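PDB 4XRI: importin-95 from Chaetomium thermophilum, which serves as an importin-beta nuclear transport receptor that carries protein cargo into the nucleus and, as is general for its family, probably binds the small GTPase Ran. Local coordinates for residues A529-L534 and L557-E562; E562-Q567 and L612-S617; V589-V594 and V629-S634; I487-A492 and V538-N543; T40-Y45 and Q86-N91. The protein carries 2 engineered substitutions. One frame throughout, in Å; residues are numbered along the deposited sequence.

Interaction 1: residues A529-L534 and L557-E562; sequences AAYEVL and LQRLEE
Tyr531 and Arg559 meet at the ends of their side chains and carry the whole contact between residues 529-534 and 557-562, whose nearest CA atoms, those of the same two residues, are 12.3 Å apart. Arg559 NH1 donates to Tyr531 OH over 3.0 Å, with an N-H...O angle of 149°. The hydroxyl lies at the edge of the guanidinium, only 10° out of its plane, while the phenol ring is turned 75° against that plane, so the two groups join through this one bond and do not stack. Arg559 CD also comes to 3.7 Å from Tyr531 OH. The arginine spans the gap because its chain is extended from CG to NE. Two further bonds fix the guanidinium: NH2 gives to the carbonyl oxygen of Leu514, and NH1 has a second partner in Thr517 OG1. The Tyr531 ring is itself buried against Ser585, Leu586 and Val589. A phenylalanine here would probably leave Arg559 NH1 without one of its acceptors and the two segments without their direct bond. In this HEAT-repeat superhelix the bond ties helix 524-539 to the next helix along the chain, 546-567, where the two do not touch through their backbones. Helix 573-597 packs against both Tyr531 and Leu560, and the C-terminal end of helix 503-516, with the loop after it, receives the arginine.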
# COMPACT_ATOMS: atom_id res chain seq x y z
N ALA A 529 19.55 7.41 -5.87
CA ALA A 529 18.64 8.55 -5.95
C ALA A 529 18.99 9.46 -7.12
O ALA A 529 18.10 9.96 -7.81
CB ALA A 529 18.68 9.34 -4.65
N ALA A 530 20.28 9.64 -7.36
CA ALA A 530 20.75 10.52 -8.43
C ALA A 530 20.51 9.90 -9.80
O ALA A 530 20.21 10.60 -10.77
CB ALA A 530 22.23 10.84 -8.25
N TYR A 531 20.65 8.58 -9.88
CA TYR A 531 20.36 7.85 -11.12
C TYR A 531 18.89 8.00 -11.47
O TYR A 531 18.54 8.14 -12.64
CB TYR A 531 20.73 6.37 -10.99
CG TYR A 531 22.15 6.05 -11.41
CD1 TYR A 531 22.67 6.52 -12.61
CD2 TYR A 531 22.97 5.26 -10.61
CE1 TYR A 531 23.96 6.22 -13.00
CE2 TYR A 531 24.26 4.95 -11.00
CZ TYR A 531 24.75 5.44 -12.19
OH TYR A 531 26.04 5.14 -12.57
N GLU A 532 18.03 7.96 -10.46
CA GLU A 532 16.59 8.14 -10.67
C GLU A 532 16.31 9.52 -11.24
O GLU A 532 15.48 9.67 -12.14
CB GLU A 532 15.82 7.95 -9.36
CG GLU A 532 14.32 7.81 -9.56
CD GLU A 532 13.54 7.82 -8.26
OE1 GLU A 532 14.13 8.13 -7.20
OE2 GLU A 532 12.33 7.52 -8.30
N VAL A 533 17.01 10.53 -10.73
CA VAL A 533 16.91 11.89 -11.23
C VAL A 533 17.27 11.95 -12.70
O VAL A 533 16.55 12.52 -13.52
CB VAL A 533 17.82 12.86 -10.45
CG1 VAL A 533 17.71 14.26 -11.02
CG2 VAL A 533 17.46 12.85 -8.98
N LEU A 534 18.41 11.35 -13.03
CA LEU A 534 18.90 11.30 -14.40
C LEU A 534 17.88 10.65 -15.33
O LEU A 534 17.67 11.11 -16.45
CB LEU A 534 20.23 10.54 -14.46
CG LEU A 534 20.90 10.44 -15.83
CD1 LEU A 534 21.01 11.83 -16.46
CD2 LEU A 534 22.28 9.80 -15.70
N LEU A 557 25.88 2.67 -21.08
CA LEU A 557 26.25 1.37 -21.61
C LEU A 557 27.65 0.96 -21.16
O LEU A 557 27.88 -0.19 -20.79
CB LEU A 557 26.18 1.38 -23.14
CG LEU A 557 24.82 1.01 -23.75
CD1 LEU A 557 24.84 1.23 -25.25
CD2 LEU A 557 24.50 -0.44 -23.42
N GLN A 558 28.58 1.90 -21.20
CA GLN A 558 29.95 1.66 -20.78
C GLN A 558 30.02 1.26 -19.30
O GLN A 558 30.73 0.33 -18.93
CB GLN A 558 30.81 2.90 -21.03
CG GLN A 558 32.30 2.67 -20.90
CD GLN A 558 33.12 3.87 -21.37
OE1 GLN A 558 32.58 4.82 -21.93
NE2 GLN A 558 34.42 3.82 -21.14
N ARG A 559 29.25 1.97 -18.47
CA ARG A 559 29.18 1.68 -17.04
C ARG A 559 28.53 0.32 -16.77
O ARG A 559 28.96 -0.41 -15.87
CB ARG A 559 28.40 2.78 -16.32
CG ARG A 559 29.13 4.11 -16.25
CD ARG A 559 28.42 5.10 -15.34
NE ARG A 559 29.10 6.39 -15.30
CZ ARG A 559 28.75 7.41 -14.53
NH1 ARG A 559 27.72 7.30 -13.71
NH2 ARG A 559 29.44 8.54 -14.58
N LEU A 560 27.50 -0.01 -17.55
CA LEU A 560 26.85 -1.31 -17.45
C LEU A 560 27.83 -2.44 -17.76
O LEU A 560 27.88 -3.44 -17.05
CB LEU A 560 25.65 -1.38 -18.40
CG LEU A 560 24.28 -1.04 -17.79
CD1 LEU A 560 23.21 -1.01 -18.88
CD2 LEU A 560 23.93 -2.07 -16.73
N GLU A 561 28.59 -2.26 -18.83
CA GLU A 561 29.62 -3.23 -19.23
C GLU A 561 30.66 -3.41 -18.13
O GLU A 561 31.17 -4.51 -17.93
CB GLU A 561 30.29 -2.79 -20.53
CG GLU A 561 29.39 -2.88 -21.75
CD GLU A 561 29.93 -2.12 -22.94
OE1 GLU A 561 30.92 -1.37 -22.78
OE2 GLU A 561 29.37 -2.26 -24.05
N GLU A 562 30.98 -2.33 -17.43
CA GLU A 562 32.00 -2.36 -16.39
C GLU A 562 31.55 -3.09 -15.12
O GLU A 562 32.38 -3.46 -14.29
CB GLU A 562 32.44 -0.93 -16.05
CG GLU A 562 33.38 -0.33 -17.08
CD GLU A 562 33.58 1.17 -16.92
OE1 GLU A 562 32.94 1.76 -16.03
OE2 GLU A 562 34.37 1.75 -17.69

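Interaction 2: residues E562-Q567 and L612-S617; sequences ETLPLQ and LLQILS
Residues 562-567 and 612-617 run nearly parallel, with local axes 10.4 Å apart and crossing at 16°; their helices, 546-567 and 605-616, are separated in the chain by helix 573-597 and lie side by side in the HEAT-repeat solenoid of importin beta. The first segment is a weakly bonded end of helix 546-567, kinked where the nitrogens of Leu564 and Pro565 make no bond to the preceding turn; a proline has no N-H to give. The second lies toward the C-terminal end of helix 605-616. The backbones come closest at Leu564 and Ile615, whose CA atoms are 6.9 Å apart.

Leu564 reaches into this gap and divides its two methyls between neighbouring residues of the other helix. With CG anti to its carbonyl carbon (chi1 -73°), CD2 packs on Ile615 CG1 at 3.7 Å, while CD1 goes to Gln614. There it touches both the CB and the end of the extended glutamine chain, so the amide lies against a methyl. Leu564 crosses each of these side chains at about a right angle. Beside it, Thr563 makes a looser contact with the end of Ile615, its hydroxyl being bonded to the carbonyl oxygen of Leu560 and to Gln583 NE2. Helix 573-597 packs behind Thr563, and Val625 of helix 625-640 touches Ile615, so the pair joins helix 546-567 to helix 605-616. Beyond the contact Ser617 OG donates to Gln614 O at 2.7 Å, from above the carbonyl plane. The shortest approach between the segments is Leu564 CD1 to Gln614 OE1, 3.3 Å.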
# COMPACT_ATOMS: atom_id res chain seq x y z
N GLU A 562 30.98 -2.33 -17.43
CA GLU A 562 32.00 -2.36 -16.39
C GLU A 562 31.55 -3.09 -15.12
O GLU A 562 32.38 -3.46 -14.29
CB GLU A 562 32.44 -0.93 -16.05
CG GLU A 562 33.38 -0.33 -17.08
CD GLU A 562 33.58 1.17 -16.92
OE1 GLU A 562 32.94 1.76 -16.03
OE2 GLU A 562 34.37 1.75 -17.69
N THR A 563 30.24 -3.30 -14.98
CA THR A 563 29.72 -4.03 -13.82
C THR A 563 29.93 -5.53 -13.95
O THR A 563 29.82 -6.27 -12.96
CB THR A 563 28.21 -3.78 -13.61
OG1 THR A 563 27.46 -4.35 -14.68
CG2 THR A 563 27.92 -2.28 -13.51
N LEU A 564 30.22 -5.99 -15.16
CA LEU A 564 30.40 -7.42 -15.41
C LEU A 564 31.66 -7.96 -14.73
O LEU A 564 31.60 -8.98 -14.04
CB LEU A 564 30.43 -7.71 -16.92
CG LEU A 564 29.10 -7.62 -17.65
CD1 LEU A 564 29.26 -8.02 -19.11
CD2 LEU A 564 28.05 -8.49 -16.97
N PRO A 565 32.83 -7.30 -14.91
CA PRO A 565 33.95 -7.80 -14.11
C PRO A 565 33.81 -7.46 -12.63
O PRO A 565 34.43 -8.11 -11.79
CB PRO A 565 35.16 -7.11 -14.74
CG PRO A 565 34.62 -5.89 -15.38
CD PRO A 565 33.26 -6.27 -15.87
N LEU A 566 33.03 -6.43 -12.32
CA LEU A 566 32.74 -6.07 -10.93
C LEU A 566 32.00 -7.21 -10.23
O LEU A 566 32.29 -7.52 -9.07
CB LEU A 566 31.92 -4.78 -10.86
CG LEU A 566 32.64 -3.49 -10.47
CD1 LEU A 566 33.86 -3.26 -11.35
CD2 LEU A 566 31.69 -2.31 -10.53
N GLN A 567 31.05 -7.80 -10.94
CA GLN A 567 30.30 -8.97 -10.47
C GLN A 567 31.23 -10.06 -9.96
O GLN A 567 30.94 -10.74 -8.98
CB GLN A 567 29.42 -9.50 -11.60
CG GLN A 567 28.88 -10.89 -11.40
CD GLN A 567 27.86 -10.97 -10.29
OE1 GLN A 567 28.07 -11.64 -9.28
NE2 GLN A 567 26.73 -10.30 -10.47
N LEU A 612 23.16 -6.70 -21.84
CA LEU A 612 21.97 -7.04 -21.08
C LEU A 612 21.81 -8.54 -20.92
O LEU A 612 21.41 -9.02 -19.86
CB LEU A 612 20.71 -6.44 -21.72
CG LEU A 612 20.51 -4.93 -21.55
CD1 LEU A 612 19.15 -4.52 -22.09
CD2 LEU A 612 20.67 -4.52 -20.09
N LEU A 613 22.11 -9.28 -21.98
CA LEU A 613 22.02 -10.74 -21.92
C LEU A 613 23.15 -11.32 -21.08
O LEU A 613 22.97 -12.32 -20.38
CB LEU A 613 22.04 -11.34 -23.33
CG LEU A 613 20.78 -11.10 -24.16
CD1 LEU A 613 20.83 -11.91 -25.46
CD2 LEU A 613 19.54 -11.44 -23.36
N GLN A 614 24.32 -10.70 -21.16
CA GLN A 614 25.46 -11.11 -20.34
C GLN A 614 25.18 -10.92 -18.86
O GLN A 614 25.62 -11.71 -18.02
CB GLN A 614 26.72 -10.33 -20.74
CG GLN A 614 27.43 -10.89 -21.96
CD GLN A 614 28.63 -10.05 -22.37
OE1 GLN A 614 28.64 -8.84 -22.20
NE2 GLN A 614 29.64 -10.71 -22.92
N ILE A 615 24.44 -9.86 -18.53
CA ILE A 615 24.05 -9.60 -17.15
C ILE A 615 23.04 -10.64 -16.68
O ILE A 615 23.11 -11.11 -15.55
CB ILE A 615 23.47 -8.18 -17.00
CG1 ILE A 615 24.58 -7.14 -17.16
CG2 ILE A 615 22.81 -8.01 -15.65
CD1 ILE A 615 24.09 -5.71 -17.13
N LEU A 616 22.11 -11.00 -17.56
CA LEU A 616 21.11 -12.03 -17.26
C LEU A 616 21.75 -13.37 -16.91
O LEU A 616 21.31 -14.06 -15.99
CB LEU A 616 20.15 -12.21 -18.43
CG LEU A 616 19.01 -11.21 -18.60
CD1 LEU A 616 18.07 -11.65 -19.71
CD2 LEU A 616 18.25 -11.03 -17.29
N SER A 617 22.79 -13.74 -17.66
CA SER A 617 23.44 -15.04 -17.49
C SER A 617 24.14 -15.18 -16.14
O SER A 617 24.48 -16.28 -15.73
CB SER A 617 24.44 -15.28 -18.62
OG SER A 617 25.51 -14.36 -18.56

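Interaction 3: residues V589-V594 and V629-S634; sequences VLQATV and VFAAIS
Gln591 and Ala632 bring helices 573-597 and 625-640 close together, their CA atoms only 4.5 Å apart. The local axes approach to 8.7 Å and run within 9° of parallel, a closeness that the small side chains of Ala631 and Ala632 allow. Apolar packing is modest. Gln591 CB stands 4.1 Å from Ala632 CA, and Leu590 CD2 comes to 4.5 Å from Ala632 CB, so that Ala632 touches two successive residues, by CA and CB. Leu590, which makes the second touch, has its carbonyl oxygen gripped twice within its own helix, by Thr593 OG1 and by Val594 N.

The second kind of contact is that of an amide with a methyl and a carbonyl. Gln591, with CG anti to its backbone nitrogen (chi1 -179°) and the chain extended beyond, lies along Ala631; its OE1 is 3.4 Å from Ala631 CB, and its CD is 3.9 Å from Ala631 O. The amide nitrogen bonds Gln595 OE1, of the same helix.

The two helices run side by side in the HEAT-repeat solenoid, with helix 605-616 between them in sequence. Helices 524-539 and 546-567 flank the first segment through Val589 and Leu590, whereas helices 605-616 and 665-682 pack on the second through Val629 and Phe630.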
# COMPACT_ATOMS: atom_id res chain seq x y z
N VAL A 589 18.13 4.01 -16.23
CA VAL A 589 18.55 5.13 -17.06
C VAL A 589 18.62 4.72 -18.53
O VAL A 589 18.16 5.45 -19.40
CB VAL A 589 19.93 5.68 -16.62
CG1 VAL A 589 20.35 6.82 -17.53
CG2 VAL A 589 19.89 6.13 -15.18
N LEU A 590 19.22 3.56 -18.78
CA LEU A 590 19.30 3.03 -20.14
C LEU A 590 17.91 2.93 -20.76
O LEU A 590 17.69 3.37 -21.89
CB LEU A 590 19.98 1.66 -20.15
CG LEU A 590 20.02 0.98 -21.52
CD1 LEU A 590 20.87 1.80 -22.48
CD2 LEU A 590 20.52 -0.45 -21.43
N GLN A 591 16.98 2.36 -20.00
CA GLN A 591 15.58 2.24 -20.43
C GLN A 591 15.00 3.60 -20.82
O GLN A 591 14.28 3.71 -21.81
CB GLN A 591 14.75 1.61 -19.31
CG GLN A 591 13.28 1.41 -19.65
CD GLN A 591 12.47 0.93 -18.46
OE1 GLN A 591 13.02 0.42 -17.49
NE2 GLN A 591 11.15 1.11 -18.53
N ALA A 592 15.34 4.62 -20.04
CA ALA A 592 14.86 5.98 -20.29
C ALA A 592 15.37 6.52 -21.62
O ALA A 592 14.61 7.10 -22.40
CB ALA A 592 15.27 6.90 -19.15
N THR A 593 16.66 6.31 -21.88
CA THR A 593 17.27 6.78 -23.12
C THR A 593 16.72 6.02 -24.33
O THR A 593 16.54 6.60 -25.40
CB THR A 593 18.80 6.63 -23.10
OG1 THR A 593 19.15 5.25 -22.93
CG2 THR A 593 19.41 7.45 -21.96
N VAL A 594 16.45 4.73 -24.15
CA VAL A 594 15.90 3.92 -25.22
C VAL A 594 14.51 4.42 -25.63
O VAL A 594 14.25 4.67 -26.81
CB VAL A 594 15.80 2.43 -24.83
CG1 VAL A 594 15.04 1.65 -25.89
CG2 VAL A 594 17.20 1.83 -24.64
N VAL A 629 16.53 -5.50 -16.36
CA VAL A 629 17.03 -5.87 -17.67
C VAL A 629 15.88 -6.11 -18.65
O VAL A 629 15.91 -5.63 -19.79
CB VAL A 629 17.90 -7.15 -17.60
CG1 VAL A 629 18.21 -7.67 -18.99
CG2 VAL A 629 19.19 -6.87 -16.83
N PHE A 630 14.87 -6.84 -18.20
CA PHE A 630 13.70 -7.13 -19.02
C PHE A 630 12.96 -5.86 -19.42
O PHE A 630 12.48 -5.74 -20.55
CB PHE A 630 12.76 -8.09 -18.28
CG PHE A 630 13.03 -9.54 -18.56
CD1 PHE A 630 14.29 -10.08 -18.36
CD2 PHE A 630 12.02 -10.37 -19.02
CE1 PHE A 630 14.54 -11.41 -18.62
CE2 PHE A 630 12.26 -11.70 -19.28
CZ PHE A 630 13.52 -12.23 -19.08
N ALA A 631 12.88 -4.92 -18.49
CA ALA A 631 12.21 -3.65 -18.74
C ALA A 631 12.95 -2.86 -19.82
O ALA A 631 12.32 -2.23 -20.68
CB ALA A 631 12.12 -2.83 -17.46
N ALA A 632 14.27 -2.92 -19.78
CA ALA A 632 15.11 -2.25 -20.76
C ALA A 632 15.00 -2.93 -22.13
O ALA A 632 14.96 -2.26 -23.16
CB ALA A 632 16.56 -2.23 -20.30
N ILE A 633 14.93 -4.25 -22.13
CA ILE A 633 14.79 -5.02 -23.36
C ILE A 633 13.43 -4.75 -24.00
O ILE A 633 13.33 -4.60 -25.22
CB ILE A 633 14.96 -6.53 -23.11
CG1 ILE A 633 16.40 -6.84 -22.70
CG2 ILE A 633 14.59 -7.33 -24.35
CD1 ILE A 633 16.63 -8.27 -22.31
N SER A 634 12.40 -4.69 -23.17
CA SER A 634 11.05 -4.36 -23.63
C SER A 634 11.04 -3.01 -24.33
O SER A 634 10.40 -2.84 -25.37
CB SER A 634 10.07 -4.34 -22.46
OG SER A 634 8.82 -3.79 -22.84

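Interaction 4: residues I487-A492 and V538-N543; sequences IAERFA and VQNAAN
Asn540 packs into the end of helix 477-490, and its fit there against Ala488 and Ala492 is the tight part of the contact. Asn540 CB lies 3.3 Å from Ala488 O, and Asn540 OD1 is equally close to Ala492 CB, also 3.3 Å. The side chain is placed there with CG anti to the carbonyl carbon (chi1 -62°), which sends the amide over the last turn of the other helix. Its ND2 is hydrogen-bonded to Val536 O of helix 524-539.

Toward solvent the contact is looser: the exposed Glu489 approaches the amide only at 4.4 Å, from CG to Asn540 ND2. Apart from this, a water lies between the backbones, 3.0 Å from Ala488 O and 3.3 Å from Asn540 O, and can donate to either.

Both segments leave helical geometry here, at Phe491 and Asn540, so the contact joins the C-terminal ends of two HEAT-repeat helices, 477-490 and 524-539. With alanine in place of this asparagine, a gap is likely to open beside the Ala492 methyl and Val536 O to lose its amide partner.

The chemistry implies that the two helix ends meet by shape, with a water shared among carbonyl oxygens, while the amide's hydrogen bond is made within its own segment's helix.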
# COMPACT_ATOMS: atom_id res chain seq x y z
N ILE A 487 10.84 19.01 -10.57
CA ILE A 487 11.12 20.06 -11.54
C ILE A 487 11.19 19.54 -12.97
O ILE A 487 10.61 20.12 -13.88
CB ILE A 487 12.44 20.77 -11.20
CG1 ILE A 487 12.30 21.54 -9.88
CG2 ILE A 487 12.86 21.70 -12.32
CD1 ILE A 487 13.62 21.94 -9.28
N ALA A 488 11.90 18.43 -13.14
CA ALA A 488 12.01 17.79 -14.45
C ALA A 488 10.64 17.36 -14.97
O ALA A 488 10.35 17.46 -16.17
CB ALA A 488 12.94 16.59 -14.38
N GLU A 489 9.78 16.90 -14.06
CA GLU A 489 8.43 16.49 -14.42
C GLU A 489 7.54 17.68 -14.78
O GLU A 489 6.72 17.59 -15.70
CB GLU A 489 7.79 15.71 -13.26
CG GLU A 489 8.36 14.31 -13.06
CD GLU A 489 7.85 13.65 -11.79
OE1 GLU A 489 7.00 14.26 -11.11
OE2 GLU A 489 8.30 12.53 -11.48
N ARG A 490 7.71 18.78 -14.06
CA ARG A 490 6.83 19.94 -14.21
C ARG A 490 7.25 20.88 -15.34
O ARG A 490 6.43 21.61 -15.89
CB ARG A 490 6.77 20.72 -12.90
CG ARG A 490 6.18 19.94 -11.74
CD ARG A 490 4.73 19.57 -11.98
NE ARG A 490 4.28 18.51 -11.08
CZ ARG A 490 3.03 18.08 -11.00
NH1 ARG A 490 2.10 18.61 -11.78
NH2 ARG A 490 2.71 17.11 -10.15
N PHE A 491 8.54 20.87 -15.69
CA PHE A 491 9.04 21.73 -16.76
C PHE A 491 9.44 20.91 -17.98
O PHE A 491 10.49 21.15 -18.58
CB PHE A 491 10.23 22.56 -16.27
CG PHE A 491 9.87 23.56 -15.20
CD1 PHE A 491 9.55 24.86 -15.52
CD2 PHE A 491 9.87 23.18 -13.86
CE1 PHE A 491 9.23 25.78 -14.54
CE2 PHE A 491 9.54 24.09 -12.87
CZ PHE A 491 9.23 25.39 -13.21
N ALA A 492 8.59 19.96 -18.34
CA ALA A 492 8.89 19.02 -19.41
C ALA A 492 8.55 19.57 -20.79
O ALA A 492 9.10 19.12 -21.80
CB ALA A 492 8.14 17.71 -19.18
N VAL A 538 15.85 12.52 -18.48
CA VAL A 538 15.84 11.94 -19.82
C VAL A 538 14.43 11.78 -20.34
O VAL A 538 14.13 12.16 -21.47
CB VAL A 538 16.55 10.57 -19.84
CG1 VAL A 538 16.24 9.83 -21.14
CG2 VAL A 538 18.04 10.74 -19.66
N GLN A 539 13.56 11.20 -19.51
CA GLN A 539 12.16 10.98 -19.87
C GLN A 539 11.49 12.26 -20.36
O GLN A 539 10.71 12.24 -21.32
CB GLN A 539 11.37 10.42 -18.68
CG GLN A 539 11.79 9.03 -18.24
CD GLN A 539 11.02 8.56 -17.02
OE1 GLN A 539 10.00 9.14 -16.65
NE2 GLN A 539 11.51 7.50 -16.38
N ASN A 540 11.80 13.37 -19.71
CA ASN A 540 11.15 14.65 -19.99
C ASN A 540 11.99 15.58 -20.87
O ASN A 540 11.71 16.78 -20.96
CB ASN A 540 10.82 15.36 -18.68
CG ASN A 540 9.85 14.57 -17.82
OD1 ASN A 540 8.64 14.67 -17.99
ND2 ASN A 540 10.39 13.79 -16.89
N ALA A 541 13.01 15.03 -21.52
CA ALA A 541 13.91 15.83 -22.34
C ALA A 541 13.24 16.24 -23.65
O ALA A 541 12.41 15.50 -24.19
CB ALA A 541 15.20 15.08 -22.61
N ALA A 542 13.60 17.41 -24.16
CA ALA A 542 13.07 17.88 -25.43
C ALA A 542 13.99 17.48 -26.58
O ALA A 542 15.11 17.00 -26.36
CB ALA A 542 12.88 19.38 -25.40
N ASN A 543 13.52 17.68 -27.81
CA ASN A 543 14.20 17.18 -29.00
C ASN A 543 15.59 17.77 -29.23
O ASN A 543 16.46 17.11 -29.80
CB ASN A 543 13.33 17.44 -30.23
CG ASN A 543 12.03 16.67 -30.19
OD1 ASN A 543 11.97 15.56 -29.65
ND2 ASN A 543 10.99 17.24 -30.78
O HOH W 1 12.32 18.41 -18.17

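Interaction 5: residues T40-Y45 and Q86-N91; sequences TNFSQY and QAKWLN
Phe42 and Lys88 supply nearly all the buried surface of this contact, which joins helix 42-54 to helix 79-91 in the importin-beta N-terminal domain, part of the helical-repeat solenoid. The two CA atoms are 8.2 Å apart, and the side chains bridge the space between.

Phe42 leaves the first turn of its helix with CG anti to the backbone nitrogen (chi1 -175°), which carries the ring across to the other helix. Lys88 crosses it obliquely. Its chain bends at chi3, laying CE over one face of the ring in a CH-pi contact, 3.7 Å from the ring centroid and 20° off the normal. CE sits toward the rim on the side of CD1 and CE1, whereas Lys88 CB rests over the same face, toward the opposite rim, near Phe42 CE2 and CZ, 3.9 Å from each. The aliphatic part of the lysine thus lies along the aromatic surface.

Trp89 is a lesser participant: its backbone N comes to 4.3 Å from Phe42 CE2, but its side chain leaves the backbone away from Phe42; the indole packs on helices 95-108 and 114-131 and bonds Glu131 through NE1. Ala73, in a loop, also touches Phe42.

The turn that bears Phe42 is fixed by Asn41, the N-cap, whose OD1 accepts from Gln44 N at 3.2 Å, nearly straight at 165°. The charged end of the lysine remains by the ring, with Lys88 NZ 3.4 Å from Phe42 CD1.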
# COMPACT_ATOMS: atom_id res chain seq x y z
N THR A 40 4.08 -35.16 20.30
CA THR A 40 4.08 -36.47 20.96
C THR A 40 2.88 -36.64 21.89
O THR A 40 2.25 -37.70 21.90
CB THR A 40 5.40 -36.71 21.73
OG1 THR A 40 5.37 -38.00 22.35
CG2 THR A 40 5.65 -35.64 22.79
N ASN A 41 2.57 -35.62 22.68
CA ASN A 41 1.41 -35.65 23.56
C ASN A 41 0.89 -34.24 23.76
O ASN A 41 1.35 -33.51 24.64
CB ASN A 41 1.75 -36.30 24.90
CG ASN A 41 0.52 -36.63 25.74
OD1 ASN A 41 -0.54 -36.02 25.58
ND2 ASN A 41 0.66 -37.59 26.65
N PHE A 42 -0.08 -33.86 22.94
CA PHE A 42 -0.59 -32.49 22.92
C PHE A 42 -1.22 -32.09 24.25
O PHE A 42 -1.01 -30.98 24.73
CB PHE A 42 -1.60 -32.32 21.78
CG PHE A 42 -2.09 -30.92 21.62
CD1 PHE A 42 -1.24 -29.92 21.18
CD2 PHE A 42 -3.41 -30.60 21.89
CE1 PHE A 42 -1.69 -28.63 21.02
CE2 PHE A 42 -3.87 -29.30 21.74
CZ PHE A 42 -3.01 -28.32 21.30
N SER A 43 -1.98 -33.00 24.84
CA SER A 43 -2.65 -32.74 26.11
C SER A 43 -1.65 -32.49 27.23
O SER A 43 -1.80 -31.55 28.02
CB SER A 43 -3.57 -33.90 26.48
OG SER A 43 -4.65 -34.00 25.57
N GLN A 44 -0.62 -33.33 27.30
CA GLN A 44 0.41 -33.20 28.33
C GLN A 44 1.20 -31.92 28.13
O GLN A 44 1.65 -31.29 29.09
CB GLN A 44 1.33 -34.41 28.32
CG GLN A 44 1.89 -34.78 29.69
CD GLN A 44 0.80 -35.19 30.67
OE1 GLN A 44 -0.28 -35.62 30.26
NE2 GLN A 44 1.09 -35.07 31.96
N TYR A 45 1.38 -31.54 26.86
CA TYR A 45 2.02 -30.28 26.50
C TYR A 45 1.22 -29.11 27.06
O TYR A 45 1.79 -28.18 27.63
CB TYR A 45 2.14 -30.18 24.97
CG TYR A 45 2.75 -28.89 24.45
CD1 TYR A 45 4.08 -28.58 24.71
CD2 TYR A 45 2.01 -28.02 23.67
CE1 TYR A 45 4.65 -27.41 24.23
CE2 TYR A 45 2.57 -26.85 23.18
CZ TYR A 45 3.89 -26.55 23.46
OH TYR A 45 4.44 -25.39 22.97
N GLN A 86 -7.16 -24.84 16.31
CA GLN A 86 -8.38 -24.78 17.09
C GLN A 86 -8.96 -26.18 17.14
O GLN A 86 -9.43 -26.62 18.17
CB GLN A 86 -9.40 -23.84 16.45
CG GLN A 86 -8.97 -22.38 16.47
CD GLN A 86 -9.95 -21.45 15.78
OE1 GLN A 86 -10.69 -21.87 14.90
NE2 GLN A 86 -9.95 -20.19 16.17
N ALA A 87 -8.90 -26.86 16.01
CA ALA A 87 -9.40 -28.23 15.92
C ALA A 87 -8.66 -29.13 16.91
O ALA A 87 -9.23 -30.09 17.43
CB ALA A 87 -9.25 -28.76 14.51
N LYS A 88 -7.40 -28.80 17.16
CA LYS A 88 -6.59 -29.54 18.11
C LYS A 88 -7.13 -29.39 19.53
O LYS A 88 -7.12 -30.34 20.31
CB LYS A 88 -5.13 -29.09 18.06
CG LYS A 88 -4.43 -29.36 16.73
CD LYS A 88 -2.94 -29.06 16.81
CE LYS A 88 -2.24 -30.02 17.76
NZ LYS A 88 -0.78 -29.73 17.86
N TRP A 89 -7.62 -28.20 19.86
CA TRP A 89 -8.21 -27.97 21.17
C TRP A 89 -9.52 -28.74 21.31
O TRP A 89 -9.80 -29.35 22.34
CB TRP A 89 -8.46 -26.48 21.43
CG TRP A 89 -9.22 -26.23 22.70
CD1 TRP A 89 -10.58 -26.10 22.83
CD2 TRP A 89 -8.68 -26.10 24.02
NE1 TRP A 89 -10.91 -25.88 24.15
CE2 TRP A 89 -9.76 -25.87 24.90
CE3 TRP A 89 -7.38 -26.14 24.54
CZ2 TRP A 89 -9.59 -25.69 26.27
CZ3 TRP A 89 -7.21 -25.95 25.90
CH2 TRP A 89 -8.31 -25.74 26.75
N LEU A 90 -10.32 -28.69 20.25
CA LEU A 90 -11.64 -29.32 20.25
C LEU A 90 -11.58 -30.84 20.25
O LEU A 90 -12.29 -31.49 21.02
CB LEU A 90 -12.45 -28.83 19.05
CG LEU A 90 -13.09 -27.44 19.14
CD1 LEU A 90 -13.85 -27.11 17.87
CD2 LEU A 90 -14.00 -27.36 20.36
N ASN A 91 -10.74 -31.42 19.39
CA ASN A 91 -10.81 -32.85 19.12
C ASN A 91 -9.59 -33.68 19.50
O ASN A 91 -9.61 -34.91 19.37
CB ASN A 91 -11.11 -33.07 17.64
CG ASN A 91 -12.51 -32.66 17.26
OD1 ASN A 91 -13.47 -32.93 17.99
ND2 ASN A 91 -12.65 -31.99 16.12

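In the fold
Interactions 1 to 4 lie in one continuous part of the solenoid and are all partly buried; only interaction 5, in the N-terminal region with its centre 54 to 65 Å from theirs, is a buried contact. Helix 546-567 serves interactions 1 and 2, and helix 524-539 serves 1 and 4. Interaction 3 touches the other three of this group: Leu590 meets Leu560, Val629 meets Leu612 and Leu616, and Val538 packs on Ala592. Only interaction 1 relies on a direct hydrogen bond between its segments. Interactions 2 and 3 are methyl and amide packing between nearly parallel helices, interaction 4 is a meeting of helix ends with a water between backbone carbonyls, and interaction 5 sets an aromatic ring under a lysine chain.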